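Local coordinates for hydroxyethylthiazole kinase (Pyrococcus horikoshii, PDB 3HPD), which probably phosphorylates the hydroxyl group of 4-methyl-5-(2-hydroxyethyl)thiazole with ATP and magnesium, a step in the making of thiamine diphosphate, at residues V180-E185 with Y257-E262; F221-E226 with N252-Y257; A78-N83 with L110-D115. One frame throughout, in Å; residues are numbered along the deposited sequence.

Contact 1 of 3, residues V180-E185 with Y257-E262; sequences VYNGHE and YAKVRE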
ATOM      1  N   VAL A 180     -15.475  -4.972  25.183  1.00 14.06           N
ATOM      2  CA  VAL A 180     -14.644  -3.789  24.987  1.00 14.63           C
ATOM      3  C   VAL A 180     -15.502  -2.671  24.414  1.00 14.24           C
ATOM      4  O   VAL A 180     -16.111  -2.835  23.357  1.00 13.35           O
ATOM      5  CB  VAL A 180     -13.483  -4.079  24.015  1.00 15.20           C
ATOM      6  CG1 VAL A 180     -12.695  -2.800  23.744  1.00 13.12           C
ATOM      7  CG2 VAL A 180     -12.575  -5.149  24.604  1.00 14.90           C
ATOM      8  N   TYR A 181     -15.543  -1.538  25.108  1.00 14.54           N
ATOM      9  CA  TYR A 181     -16.358  -0.403  24.677  1.00 15.89           C
ATOM     10  C   TYR A 181     -15.576   0.711  23.982  1.00 16.33           C
ATOM     11  O   TYR A 181     -16.177   1.665  23.482  1.00 16.52           O
ATOM     12  CB  TYR A 181     -17.103   0.185  25.882  1.00 16.75           C
ATOM     13  CG  TYR A 181     -17.956  -0.824  26.614  1.00 19.15           C
ATOM     14  CD1 TYR A 181     -19.181  -1.238  26.093  1.00 21.58           C
ATOM     15  CD2 TYR A 181     -17.519  -1.394  27.806  1.00 22.45           C
ATOM     16  CE1 TYR A 181     -19.950  -2.204  26.742  1.00 24.73           C
ATOM     17  CE2 TYR A 181     -18.278  -2.361  28.463  1.00 24.96           C
ATOM     18  CZ  TYR A 181     -19.490  -2.760  27.925  1.00 24.07           C
ATOM     19  OH  TYR A 181     -20.234  -3.721  28.565  1.00 27.99           O
ATOM     20  N   ASN A 182     -14.251   0.594  23.954  1.00 14.17           N
ATOM     21  CA  ASN A 182     -13.410   1.607  23.319  1.00 15.62           C
ATOM     22  C   ASN A 182     -13.518   1.590  21.799  1.00 15.34           C
ATOM     23  O   ASN A 182     -13.874   0.570  21.202  1.00 16.00           O
ATOM     24  CB  ASN A 182     -11.942   1.418  23.712  1.00 13.98           C
ATOM     25  CG  ASN A 182     -11.698   1.663  25.187  1.00 16.13           C
ATOM     26  OD1 ASN A 182     -11.396   0.737  25.943  1.00 14.46           O
ATOM     27  ND2 ASN A 182     -11.834   2.919  25.607  1.00 14.39           N
ATOM     28  N   GLY A 183     -13.200   2.727  21.185  1.00 15.34           N
ATOM     29  CA  GLY A 183     -13.258   2.837  19.739  1.00 13.78           C
ATOM     30  C   GLY A 183     -13.960   4.100  19.277  1.00 14.36           C
ATOM     31  O   GLY A 183     -14.412   4.909  20.090  1.00 14.37           O
ATOM     32  N   HIS A 184     -14.041   4.280  17.964  1.00 13.20           N
ATOM     33  CA  HIS A 184     -14.709   5.444  17.402  1.00 12.48           C
ATOM     34  C   HIS A 184     -15.258   5.097  16.028  1.00 13.42           C
ATOM     35  O   HIS A 184     -14.610   4.393  15.253  1.00 11.35           O
ATOM     36  CB  HIS A 184     -13.753   6.637  17.295  1.00 12.29           C
ATOM     37  CG  HIS A 184     -14.453   7.929  17.016  1.00 12.36           C
ATOM     38  ND1 HIS A 184     -14.954   8.250  15.772  1.00 13.06           N
ATOM     39  CD2 HIS A 184     -14.839   8.928  17.845  1.00 12.46           C
ATOM     40  CE1 HIS A 184     -15.623   9.388  15.849  1.00 13.33           C
ATOM     41  NE2 HIS A 184     -15.569   9.819  17.097  1.00 11.79           N
ATOM     42  N   GLU A 185     -16.451   5.597  15.728  1.00 13.10           N
ATOM     43  CA  GLU A 185     -17.097   5.302  14.456  1.00 14.49           C
ATOM     44  C   GLU A 185     -16.343   5.721  13.201  1.00 12.94           C
ATOM     45  O   GLU A 185     -16.577   5.157  12.136  1.00 13.06           O
ATOM     46  CB  GLU A 185     -18.505   5.907  14.423  1.00 18.31           C
ATOM     47  CG  GLU A 185     -18.586   7.361  14.822  1.00 24.35           C
ATOM     48  CD  GLU A 185     -19.976   7.938  14.619  1.00 31.44           C
ATOM     49  OE1 GLU A 185     -20.963   7.226  14.908  1.00 33.10           O
ATOM     50  OE2 GLU A 185     -20.081   9.104  14.180  1.00 34.50           O
ATOM     51  N   TYR A 257      -8.447   5.985  29.917  1.00 14.19           N
ATOM     52  CA  TYR A 257      -9.371   5.781  28.797  1.00 14.76           C
ATOM     53  C   TYR A 257      -9.996   4.399  28.629  1.00 14.33           C
ATOM     54  O   TYR A 257     -11.043   4.272  27.996  1.00 13.54           O
ATOM     55  CB  TYR A 257      -8.696   6.141  27.468  1.00 13.41           C
ATOM     56  CG  TYR A 257      -8.670   7.616  27.143  1.00 13.29           C
ATOM     57  CD1 TYR A 257      -7.729   8.463  27.725  1.00 13.14           C
ATOM     58  CD2 TYR A 257      -9.584   8.164  26.241  1.00 13.51           C
ATOM     59  CE1 TYR A 257      -7.694   9.820  27.414  1.00 12.76           C
ATOM     60  CE2 TYR A 257      -9.559   9.523  25.925  1.00 13.64           C
ATOM     61  CZ  TYR A 257      -8.610  10.343  26.515  1.00 12.81           C
ATOM     62  OH  TYR A 257      -8.570  11.679  26.194  1.00 13.01           O
ATOM     63  N   ALA A 258      -9.365   3.367  29.175  1.00 14.35           N
ATOM     64  CA  ALA A 258      -9.885   2.013  29.017  1.00 14.81           C
ATOM     65  C   ALA A 258     -11.330   1.815  29.466  1.00 16.12           C
ATOM     66  O   ALA A 258     -11.723   2.228  30.558  1.00 15.69           O
ATOM     67  CB  ALA A 258      -8.972   1.015  29.743  1.00 15.28           C
ATOM     68  N   LYS A 259     -12.117   1.188  28.595  1.00 15.07           N
ATOM     69  CA  LYS A 259     -13.515   0.872  28.869  1.00 17.31           C
ATOM     70  C   LYS A 259     -13.657  -0.608  28.534  1.00 16.88           C
ATOM     71  O   LYS A 259     -13.932  -0.972  27.391  1.00 17.11           O
ATOM     72  CB  LYS A 259     -14.453   1.692  27.979  1.00 18.66           C
ATOM     73  CG  LYS A 259     -14.321   3.197  28.130  1.00 23.45           C
ATOM     74  CD  LYS A 259     -15.408   3.911  27.335  1.00 29.86           C
ATOM     75  CE  LYS A 259     -15.256   5.423  27.404  1.00 30.65           C
ATOM     76  NZ  LYS A 259     -15.175   5.910  28.807  1.00 35.73           N
ATOM     77  N   VAL A 260     -13.452  -1.459  29.534  1.00 16.10           N
ATOM     78  CA  VAL A 260     -13.522  -2.900  29.338  1.00 16.15           C
ATOM     79  C   VAL A 260     -13.993  -3.589  30.614  1.00 17.84           C
ATOM     80  O   VAL A 260     -13.678  -3.148  31.715  1.00 16.87           O
ATOM     81  CB  VAL A 260     -12.132  -3.461  28.938  1.00 16.11           C
ATOM     82  CG1 VAL A 260     -11.083  -3.019  29.949  1.00 17.84           C
ATOM     83  CG2 VAL A 260     -12.174  -4.981  28.855  1.00 16.83           C
ATOM     84  N   ARG A 261     -14.743  -4.674  30.463  1.00 18.39           N
ATOM     85  CA  ARG A 261     -15.239  -5.404  31.621  1.00 21.68           C
ATOM     86  C   ARG A 261     -15.401  -6.884  31.317  1.00 22.16           C
ATOM     87  O   ARG A 261     -15.615  -7.271  30.167  1.00 20.20           O
ATOM     88  CB  ARG A 261     -16.588  -4.832  32.069  1.00 24.81           C
ATOM     89  CG  ARG A 261     -17.661  -4.837  30.985  1.00 30.87           C
ATOM     90  CD  ARG A 261     -18.970  -4.234  31.493  1.00 35.94           C
ATOM     91  NE  ARG A 261     -19.691  -5.130  32.394  1.00 39.63           N
ATOM     92  CZ  ARG A 261     -20.561  -6.054  31.993  1.00 41.72           C
ATOM     93  NH1 ARG A 261     -20.826  -6.204  30.703  1.00 42.47           N
ATOM     94  NH2 ARG A 261     -21.163  -6.831  32.884  1.00 42.88           N
ATOM     95  N   GLU A 262     -15.283  -7.713  32.349  1.00 22.47           N
ATOM     96  CA  GLU A 262     -15.461  -9.144  32.168  1.00 25.17           C
ATOM     97  C   GLU A 262     -16.955  -9.398  32.282  1.00 27.48           C
ATOM     98  O   GLU A 262     -17.616  -8.860  33.171  1.00 26.68           O
ATOM     99  CB  GLU A 262     -14.721  -9.944  33.238  1.00 25.23           C
ATOM    100  CG  GLU A 262     -14.525 -11.395  32.829  1.00 25.72           C
ATOM    101  CD  GLU A 262     -13.859 -12.234  33.896  1.00 27.87           C
ATOM    102  OE1 GLU A 262     -13.030 -11.692  34.657  1.00 29.47           O
ATOM    103  OE2 GLU A 262     -14.156 -13.444  33.958  1.00 29.71           O
TER
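Val180 and Val260 face each other as an antiparallel, non-hydrogen-bonded pair with their CA atoms 4.6 Å apart, and one residue further on the backbone N of Tyr181 donates a nearly straight hydrogen bond (169°) to Lys259 O. The two valine side chains lie on the same face of the sheet and meet loosely through their CG2 methyls. The amide of Asn182 makes two of the four hydrogen bonds between the segments, both to backbone groups of 257-262. Its OD1 takes the N-H of Lys259 at 2.8 Å, while ND2 gives a hydrogen to Tyr257 O at 2.9 Å; that oxygen lies close to the amide plane, although ND2 itself stands above the plane of the Tyr257 carbonyl. Both bonds fall where the chain leaves helix 251-257, Ala258 being the first residue with non-helical backbone angles, so the amide spans the passage from helix to strand. In this ribokinase-like alpha/beta fold, strand 260-263 is the outermost strand on one side of the mixed sheet within this chain, and the contact pairs it with strand 177-180 at the antiparallel end. Because ND2 also donates to Glu226 on helix 210-231, the orientation of the Asn182 amide is well defined. Tyr181 CB packs against Lys259 CB at 3.7 Å. Its CG, anti to the carbonyl carbon (chi1 -56°), starts the ring on the side where CE2 meets CG and CD of Arg261. That CD lies in the ring plane at the edge, 3.2 Å from Tyr181 OH, and the guanidinium is turned 30° from the ring. Arg261 NH1 reaches the same hydroxyl in a weak hydrogen bond, 3.3 Å long. CB and CG of Lys259 lie against Asn182 ND2, CG at 3.6 Å.

Contact 2 of 3, residues F221-E226 with N252-Y257; sequences FGIAAE and NVIRTY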
ATOM      1  N   PHE A 221      -6.132  -0.511  20.621  1.00 10.87           N
ATOM      2  CA  PHE A 221      -6.482   0.096  19.338  1.00 10.83           C
ATOM      3  C   PHE A 221      -7.704   0.999  19.463  1.00 10.71           C
ATOM      4  O   PHE A 221      -7.781   2.051  18.824  1.00  9.47           O
ATOM      5  CB  PHE A 221      -6.755  -0.985  18.290  1.00 10.21           C
ATOM      6  CG  PHE A 221      -6.949  -0.443  16.904  1.00 11.54           C
ATOM      7  CD1 PHE A 221      -5.862   0.015  16.167  1.00 13.06           C
ATOM      8  CD2 PHE A 221      -8.221  -0.360  16.347  1.00 13.28           C
ATOM      9  CE1 PHE A 221      -6.036   0.543  14.887  1.00 14.82           C
ATOM     10  CE2 PHE A 221      -8.408   0.167  15.066  1.00 13.17           C
ATOM     11  CZ  PHE A 221      -7.314   0.621  14.338  1.00 12.37           C
ATOM     12  N   GLY A 222      -8.663   0.574  20.281  1.00 10.90           N
ATOM     13  CA  GLY A 222      -9.868   1.359  20.481  1.00 11.26           C
ATOM     14  C   GLY A 222      -9.552   2.709  21.094  1.00  9.89           C
ATOM     15  O   GLY A 222     -10.136   3.728  20.719  1.00 10.88           O
ATOM     16  N   ILE A 223      -8.631   2.716  22.051  1.00 11.14           N
ATOM     17  CA  ILE A 223      -8.216   3.953  22.703  1.00 10.99           C
ATOM     18  C   ILE A 223      -7.453   4.825  21.707  1.00 11.65           C
ATOM     19  O   ILE A 223      -7.622   6.046  21.681  1.00 10.97           O
ATOM     20  CB  ILE A 223      -7.307   3.668  23.925  1.00 11.55           C
ATOM     21  CG1 ILE A 223      -8.113   2.936  25.007  1.00 11.36           C
ATOM     22  CG2 ILE A 223      -6.735   4.984  24.468  1.00 12.21           C
ATOM     23  CD1 ILE A 223      -7.308   2.577  26.253  1.00 13.22           C
ATOM     24  N   ALA A 224      -6.611   4.199  20.888  1.00 11.09           N
ATOM     25  CA  ALA A 224      -5.844   4.948  19.897  1.00 10.55           C
ATOM     26  C   ALA A 224      -6.811   5.653  18.953  1.00 10.03           C
ATOM     27  O   ALA A 224      -6.568   6.787  18.529  1.00 10.88           O
ATOM     28  CB  ALA A 224      -4.920   4.008  19.110  1.00 11.08           C
ATOM     29  N   ALA A 225      -7.913   4.979  18.634  1.00 10.49           N
ATOM     30  CA  ALA A 225      -8.925   5.542  17.746  1.00 10.71           C
ATOM     31  C   ALA A 225      -9.577   6.771  18.385  1.00 10.97           C
ATOM     32  O   ALA A 225      -9.788   7.790  17.727  1.00 11.68           O
ATOM     33  CB  ALA A 225      -9.980   4.485  17.425  1.00 10.26           C
ATOM     34  N   GLU A 226      -9.896   6.671  19.673  1.00 10.79           N
ATOM     35  CA  GLU A 226     -10.506   7.786  20.386  1.00 10.03           C
ATOM     36  C   GLU A 226      -9.543   8.969  20.434  1.00 10.71           C
ATOM     37  O   GLU A 226      -9.939  10.108  20.191  1.00 10.09           O
ATOM     38  CB  GLU A 226     -10.882   7.361  21.810  1.00 10.24           C
ATOM     39  CG  GLU A 226     -12.039   6.374  21.862  1.00 12.92           C
ATOM     40  CD  GLU A 226     -12.255   5.795  23.248  1.00 13.76           C
ATOM     41  OE1 GLU A 226     -12.176   6.561  24.230  1.00 15.10           O
ATOM     42  OE2 GLU A 226     -12.515   4.575  23.351  1.00 15.20           O
ATOM     43  N   ASN A 252      -0.701   5.485  31.732  1.00 16.86           N
ATOM     44  CA  ASN A 252      -1.638   6.525  32.146  1.00 17.35           C
ATOM     45  C   ASN A 252      -2.834   6.633  31.209  1.00 16.36           C
ATOM     46  O   ASN A 252      -3.970   6.766  31.660  1.00 16.56           O
ATOM     47  CB  ASN A 252      -0.938   7.884  32.225  1.00 20.12           C
ATOM     48  CG  ASN A 252      -1.816   8.950  32.861  1.00 24.18           C
ATOM     49  OD1 ASN A 252      -2.062   8.928  34.067  1.00 27.85           O
ATOM     50  ND2 ASN A 252      -2.304   9.877  32.050  1.00 26.02           N
ATOM     51  N   VAL A 253      -2.578   6.583  29.905  1.00 15.76           N
ATOM     52  CA  VAL A 253      -3.659   6.683  28.927  1.00 13.88           C
ATOM     53  C   VAL A 253      -4.615   5.501  29.054  1.00 13.67           C
ATOM     54  O   VAL A 253      -5.832   5.672  29.008  1.00 14.30           O
ATOM     55  CB  VAL A 253      -3.101   6.749  27.486  1.00 13.78           C
ATOM     56  CG1 VAL A 253      -4.247   6.890  26.485  1.00 13.30           C
ATOM     57  CG2 VAL A 253      -2.143   7.920  27.364  1.00 13.46           C
ATOM     58  N   ILE A 254      -4.070   4.302  29.228  1.00 13.23           N
ATOM     59  CA  ILE A 254      -4.906   3.115  29.375  1.00 13.70           C
ATOM     60  C   ILE A 254      -5.739   3.232  30.650  1.00 14.06           C
ATOM     61  O   ILE A 254      -6.934   2.947  30.654  1.00 13.66           O
ATOM     62  CB  ILE A 254      -4.045   1.836  29.437  1.00 13.83           C
ATOM     63  CG1 ILE A 254      -3.383   1.598  28.079  1.00 15.70           C
ATOM     64  CG2 ILE A 254      -4.902   0.640  29.839  1.00 14.33           C
ATOM     65  CD1 ILE A 254      -2.432   0.421  28.047  1.00 18.74           C
ATOM     66  N   ARG A 255      -5.099   3.669  31.729  1.00 15.55           N
ATOM     67  CA  ARG A 255      -5.776   3.828  33.012  1.00 17.66           C
ATOM     68  C   ARG A 255      -6.946   4.804  32.932  1.00 17.92           C
ATOM     69  O   ARG A 255      -8.009   4.563  33.505  1.00 17.68           O
ATOM     70  CB  ARG A 255      -4.778   4.313  34.066  1.00 20.40           C
ATOM     71  CG  ARG A 255      -5.408   4.911  35.312  1.00 26.33           C
ATOM     72  CD  ARG A 255      -4.343   5.145  36.369  1.00 29.15           C
ATOM     73  NE  ARG A 255      -3.629   3.903  36.635  1.00 31.48           N
ATOM     74  CZ  ARG A 255      -2.321   3.736  36.478  1.00 32.66           C
ATOM     75  NH1 ARG A 255      -1.562   4.741  36.058  1.00 33.11           N
ATOM     76  NH2 ARG A 255      -1.775   2.553  36.723  1.00 33.64           N
ATOM     77  N   THR A 256      -6.742   5.902  32.212  1.00 16.61           N
ATOM     78  CA  THR A 256      -7.763   6.931  32.079  1.00 15.97           C
ATOM     79  C   THR A 256      -8.792   6.740  30.960  1.00 16.92           C
ATOM     80  O   THR A 256      -9.900   7.270  31.054  1.00 15.36           O
ATOM     81  CB  THR A 256      -7.110   8.322  31.910  1.00 16.81           C
ATOM     82  OG1 THR A 256      -6.164   8.283  30.836  1.00 18.21           O
ATOM     83  CG2 THR A 256      -6.390   8.733  33.188  1.00 17.38           C
ATOM     84  N   TYR A 257      -8.447   5.985  29.917  1.00 14.19           N
ATOM     85  CA  TYR A 257      -9.371   5.781  28.797  1.00 14.76           C
ATOM     86  C   TYR A 257      -9.996   4.399  28.629  1.00 14.33           C
ATOM     87  O   TYR A 257     -11.043   4.272  27.996  1.00 13.54           O
ATOM     88  CB  TYR A 257      -8.696   6.141  27.468  1.00 13.41           C
ATOM     89  CG  TYR A 257      -8.670   7.616  27.143  1.00 13.29           C
ATOM     90  CD1 TYR A 257      -7.729   8.463  27.725  1.00 13.14           C
ATOM     91  CD2 TYR A 257      -9.584   8.164  26.241  1.00 13.51           C
ATOM     92  CE1 TYR A 257      -7.694   9.820  27.414  1.00 12.76           C
ATOM     93  CE2 TYR A 257      -9.559   9.523  25.925  1.00 13.64           C
ATOM     94  CZ  TYR A 257      -8.610  10.343  26.515  1.00 12.81           C
ATOM     95  OH  TYR A 257      -8.570  11.679  26.194  1.00 13.01           O
TER
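The ring of Tyr257 meets Glu226 at its edge: OE1 lies in the ring plane, 3.7 Å from CD2, and the carboxylate is turned 53° from the ring. Ile223 CG2 approaches the same ring obliquely and makes its closer contact with Tyr257 CB at 3.8 Å. Ile223 carries the apolar contact between the segments, touching Val253, Ile254 and Tyr257. Its CG2, anti to the backbone N (chi1 -66° sets CG1 beside that N), meets Val253 CG1 at 3.7 Å, the two side chains passing alongside one another and running opposite ways. Its CD1 reaches on to Ile254 CA at 4.0 Å. One isoleucine thus bridges successive turns of helix 251-257; segments 221-226 and 252-257 are almost perpendicular, at 85°, with their axes 10.6 Å apart. The contact joins helices 210-231 and 251-257 on one flank of the alpha/beta fold, and Ile254 also packs on Ile5 and Leu8 of helix 2-14. No hydrogen bond crosses between the segments. The polar ends are held by others: Glu226 OE2 also accepts from Gly183 N, and Tyr257 OH bonds to Glu230 and Lys227. The helices therefore rest on each other largely through hydrocarbon, while the negative oxygen beside the ring probably gains a little from the weakly positive aromatic C-H edge.

Contact 3 of 3, residues A78-N83 with L110-D115; sequences ATEIAN and LSRGVD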
ATOM      1  N   ALA A  78       1.309 -22.478   6.018  1.00 15.81           N
ATOM      2  CA  ALA A  78       1.804 -21.696   7.145  1.00 14.01           C
ATOM      3  C   ALA A  78       1.121 -22.131   8.433  1.00 14.34           C
ATOM      4  O   ALA A  78       1.755 -22.232   9.481  1.00 13.23           O
ATOM      5  CB  ALA A  78       1.550 -20.220   6.910  1.00 13.68           C
ATOM      6  N   THR A  79      -0.180 -22.380   8.351  1.00 14.70           N
ATOM      7  CA  THR A  79      -0.942 -22.801   9.518  1.00 15.17           C
ATOM      8  C   THR A  79      -0.413 -24.136  10.033  1.00 15.21           C
ATOM      9  O   THR A  79      -0.277 -24.338  11.236  1.00 16.22           O
ATOM     10  CB  THR A  79      -2.444 -22.933   9.181  1.00 15.69           C
ATOM     11  OG1 THR A  79      -2.948 -21.659   8.758  1.00 14.81           O
ATOM     12  CG2 THR A  79      -3.233 -23.396  10.403  1.00 15.45           C
ATOM     13  N   GLU A  80      -0.106 -25.047   9.119  1.00 15.81           N
ATOM     14  CA  GLU A  80       0.404 -26.348   9.520  1.00 16.71           C
ATOM     15  C   GLU A  80       1.800 -26.224  10.136  1.00 15.68           C
ATOM     16  O   GLU A  80       2.101 -26.867  11.138  1.00 15.01           O
ATOM     17  CB  GLU A  80       0.402 -27.290   8.315  1.00 18.92           C
ATOM     18  CG  GLU A  80      -0.988 -27.414   7.694  1.00 23.53           C
ATOM     19  CD  GLU A  80      -1.035 -28.317   6.478  1.00 27.39           C
ATOM     20  OE1 GLU A  80      -0.044 -28.351   5.716  1.00 28.89           O
ATOM     21  OE2 GLU A  80      -2.075 -28.976   6.275  1.00 29.42           O
ATOM     22  N   ILE A  81       2.643 -25.381   9.546  1.00 15.67           N
ATOM     23  CA  ILE A  81       3.999 -25.167  10.053  1.00 15.21           C
ATOM     24  C   ILE A  81       3.971 -24.509  11.432  1.00 14.21           C
ATOM     25  O   ILE A  81       4.650 -24.958  12.361  1.00 13.31           O
ATOM     26  CB  ILE A  81       4.812 -24.274   9.089  1.00 15.07           C
ATOM     27  CG1 ILE A  81       5.033 -25.010   7.765  1.00 16.57           C
ATOM     28  CG2 ILE A  81       6.144 -23.888   9.724  1.00 15.68           C
ATOM     29  CD1 ILE A  81       5.695 -24.165   6.699  1.00 14.72           C
ATOM     30  N   ALA A  82       3.184 -23.446  11.564  1.00 11.38           N
ATOM     31  CA  ALA A  82       3.073 -22.736  12.831  1.00 12.79           C
ATOM     32  C   ALA A  82       2.564 -23.653  13.941  1.00 13.86           C
ATOM     33  O   ALA A  82       3.070 -23.612  15.058  1.00 13.35           O
ATOM     34  CB  ALA A  82       2.147 -21.525  12.684  1.00 11.81           C
ATOM     35  N   ASN A  83       1.563 -24.476  13.641  1.00 14.96           N
ATOM     36  CA  ASN A  83       1.033 -25.376  14.659  1.00 16.15           C
ATOM     37  C   ASN A  83       2.055 -26.430  15.080  1.00 16.29           C
ATOM     38  O   ASN A  83       2.127 -26.791  16.251  1.00 16.61           O
ATOM     39  CB  ASN A  83      -0.257 -26.048  14.182  1.00 15.97           C
ATOM     40  CG  ASN A  83      -1.466 -25.145  14.328  1.00 18.76           C
ATOM     41  OD1 ASN A  83      -1.567 -24.385  15.290  1.00 20.27           O
ATOM     42  ND2 ASN A  83      -2.396 -25.233  13.384  1.00 18.05           N
ATOM     43  N   LEU A 110      -9.236 -22.974  10.084  1.00 15.87           N
ATOM     44  CA  LEU A 110      -9.779 -23.198  11.419  1.00 16.01           C
ATOM     45  C   LEU A 110      -9.776 -24.682  11.784  1.00 17.39           C
ATOM     46  O   LEU A 110      -9.608 -25.043  12.951  1.00 16.54           O
ATOM     47  CB  LEU A 110     -11.205 -22.641  11.507  1.00 16.33           C
ATOM     48  CG  LEU A 110     -11.306 -21.119  11.619  1.00 15.22           C
ATOM     49  CD1 LEU A 110     -12.715 -20.648  11.304  1.00 13.83           C
ATOM     50  CD2 LEU A 110     -10.890 -20.698  13.021  1.00 16.29           C
ATOM     51  N   SER A 111      -9.958 -25.538  10.784  1.00 17.95           N
ATOM     52  CA  SER A 111      -9.977 -26.977  11.017  1.00 19.83           C
ATOM     53  C   SER A 111      -8.608 -27.444  11.497  1.00 20.08           C
ATOM     54  O   SER A 111      -8.504 -28.330  12.342  1.00 20.54           O
ATOM     55  CB  SER A 111     -10.353 -27.723   9.737  1.00 21.23           C
ATOM     56  OG  SER A 111     -10.493 -29.109   9.991  1.00 25.72           O
ATOM     57  N   ARG A 112      -7.556 -26.845  10.953  1.00 18.90           N
ATOM     58  CA  ARG A 112      -6.207 -27.203  11.355  1.00 19.69           C
ATOM     59  C   ARG A 112      -5.903 -26.606  12.725  1.00 19.22           C
ATOM     60  O   ARG A 112      -5.130 -27.172  13.497  1.00 19.80           O
ATOM     61  CB  ARG A 112      -5.212 -26.735  10.297  1.00 19.62           C
ATOM     62  CG  ARG A 112      -5.355 -27.533   9.007  1.00 21.32           C
ATOM     63  CD  ARG A 112      -4.490 -27.000   7.888  1.00 24.08           C
ATOM     64  NE  ARG A 112      -4.508 -27.882   6.722  1.00 26.46           N
ATOM     65  CZ  ARG A 112      -5.587 -28.150   5.991  1.00 27.84           C
ATOM     66  NH1 ARG A 112      -6.760 -27.607   6.293  1.00 28.89           N
ATOM     67  NH2 ARG A 112      -5.490 -28.960   4.946  1.00 27.01           N
ATOM     68  N   GLY A 113      -6.525 -25.470  13.030  1.00 18.50           N
ATOM     69  CA  GLY A 113      -6.334 -24.854  14.329  1.00 16.58           C
ATOM     70  C   GLY A 113      -5.613 -23.522  14.380  1.00 16.80           C
ATOM     71  O   GLY A 113      -4.503 -23.382  13.866  1.00 17.46           O
ATOM     72  N   VAL A 114      -6.261 -22.541  15.002  1.00 14.92           N
ATOM     73  CA  VAL A 114      -5.690 -21.211  15.173  1.00 14.78           C
ATOM     74  C   VAL A 114      -5.821 -20.860  16.651  1.00 14.74           C
ATOM     75  O   VAL A 114      -6.547 -21.526  17.390  1.00 14.67           O
ATOM     76  CB  VAL A 114      -6.427 -20.139  14.326  1.00 13.98           C
ATOM     77  CG1 VAL A 114      -6.457 -20.556  12.864  1.00 14.28           C
ATOM     78  CG2 VAL A 114      -7.834 -19.920  14.859  1.00 14.76           C
ATOM     79  N   ASP A 115      -5.121 -19.819  17.081  1.00 14.33           N
ATOM     80  CA  ASP A 115      -5.158 -19.407  18.475  1.00 14.97           C
ATOM     81  C   ASP A 115      -6.124 -18.262  18.720  1.00 13.74           C
ATOM     82  O   ASP A 115      -6.633 -18.097  19.825  1.00 13.64           O
ATOM     83  CB  ASP A 115      -3.749 -19.040  18.925  1.00 17.07           C
ATOM     84  CG  ASP A 115      -2.820 -20.235  18.899  1.00 20.64           C
ATOM     85  OD1 ASP A 115      -2.869 -21.035  19.857  1.00 22.79           O
ATOM     86  OD2 ASP A 115      -2.066 -20.392  17.913  1.00 19.96           O
TER
HETATM   87  O   HOH W   1      -3.301 -22.964  16.781  1.00 24.66           O
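Arg112 and Glu80 tie together two neighbouring helices of the alpha/beta fold, 69-85 and 100-112, which flank the parallel part of its central sheet and are linked through strand 89-92. The ionic part is a salt bridge from Arg112 NE to Glu80 OE2, 2.7 Å long and nearly straight at 170°. OE2 lies in the guanidinium plane, but NE meets its anti side, 34° out of the carboxylate plane. Arg112 NH1 turns back to Glu108 O. An alanine in place of Glu80 would probably leave Arg112 NE without its charged mate and the guanidinium freer to swing.

The apolar part is small: Thr79 CG2, anti to the backbone N, packs on Arg112 CB at 3.9 Å, the two side chains crossing at about a right angle.

The remaining bond is that of an amide. Gly113, the first residue beyond helix 100-112, has a positive phi; a CB at these backbone angles would clash with Arg112 O. A water lies 2.7 Å from Asn83 OD1, in hydrogen-bonding position, while Asn83 ND2 gives a hydrogen to Gly113 O at 2.8 Å, with that oxygen in the amide plane.

Contact 3 comes first along the chain and is complete before the chain reaches the others; it lies on the opposite side of the chain's centre, about 30 Å from contact 1 and 32 Å from contact 2 between centres. It belongs to the parallel part of the sheet, whereas contacts 1 and 2, about 8 Å apart between centres, lie on the side of the antiparallel strands. Contact 2 falls within the span of chain that contact 1 brings together, and the two share Tyr257, where helix 251-257 passes into strand 260-263. They also touch directly, so the edge strand and the helix pair form one continuous packed region, while contact 3 fastens its pair of helices independently.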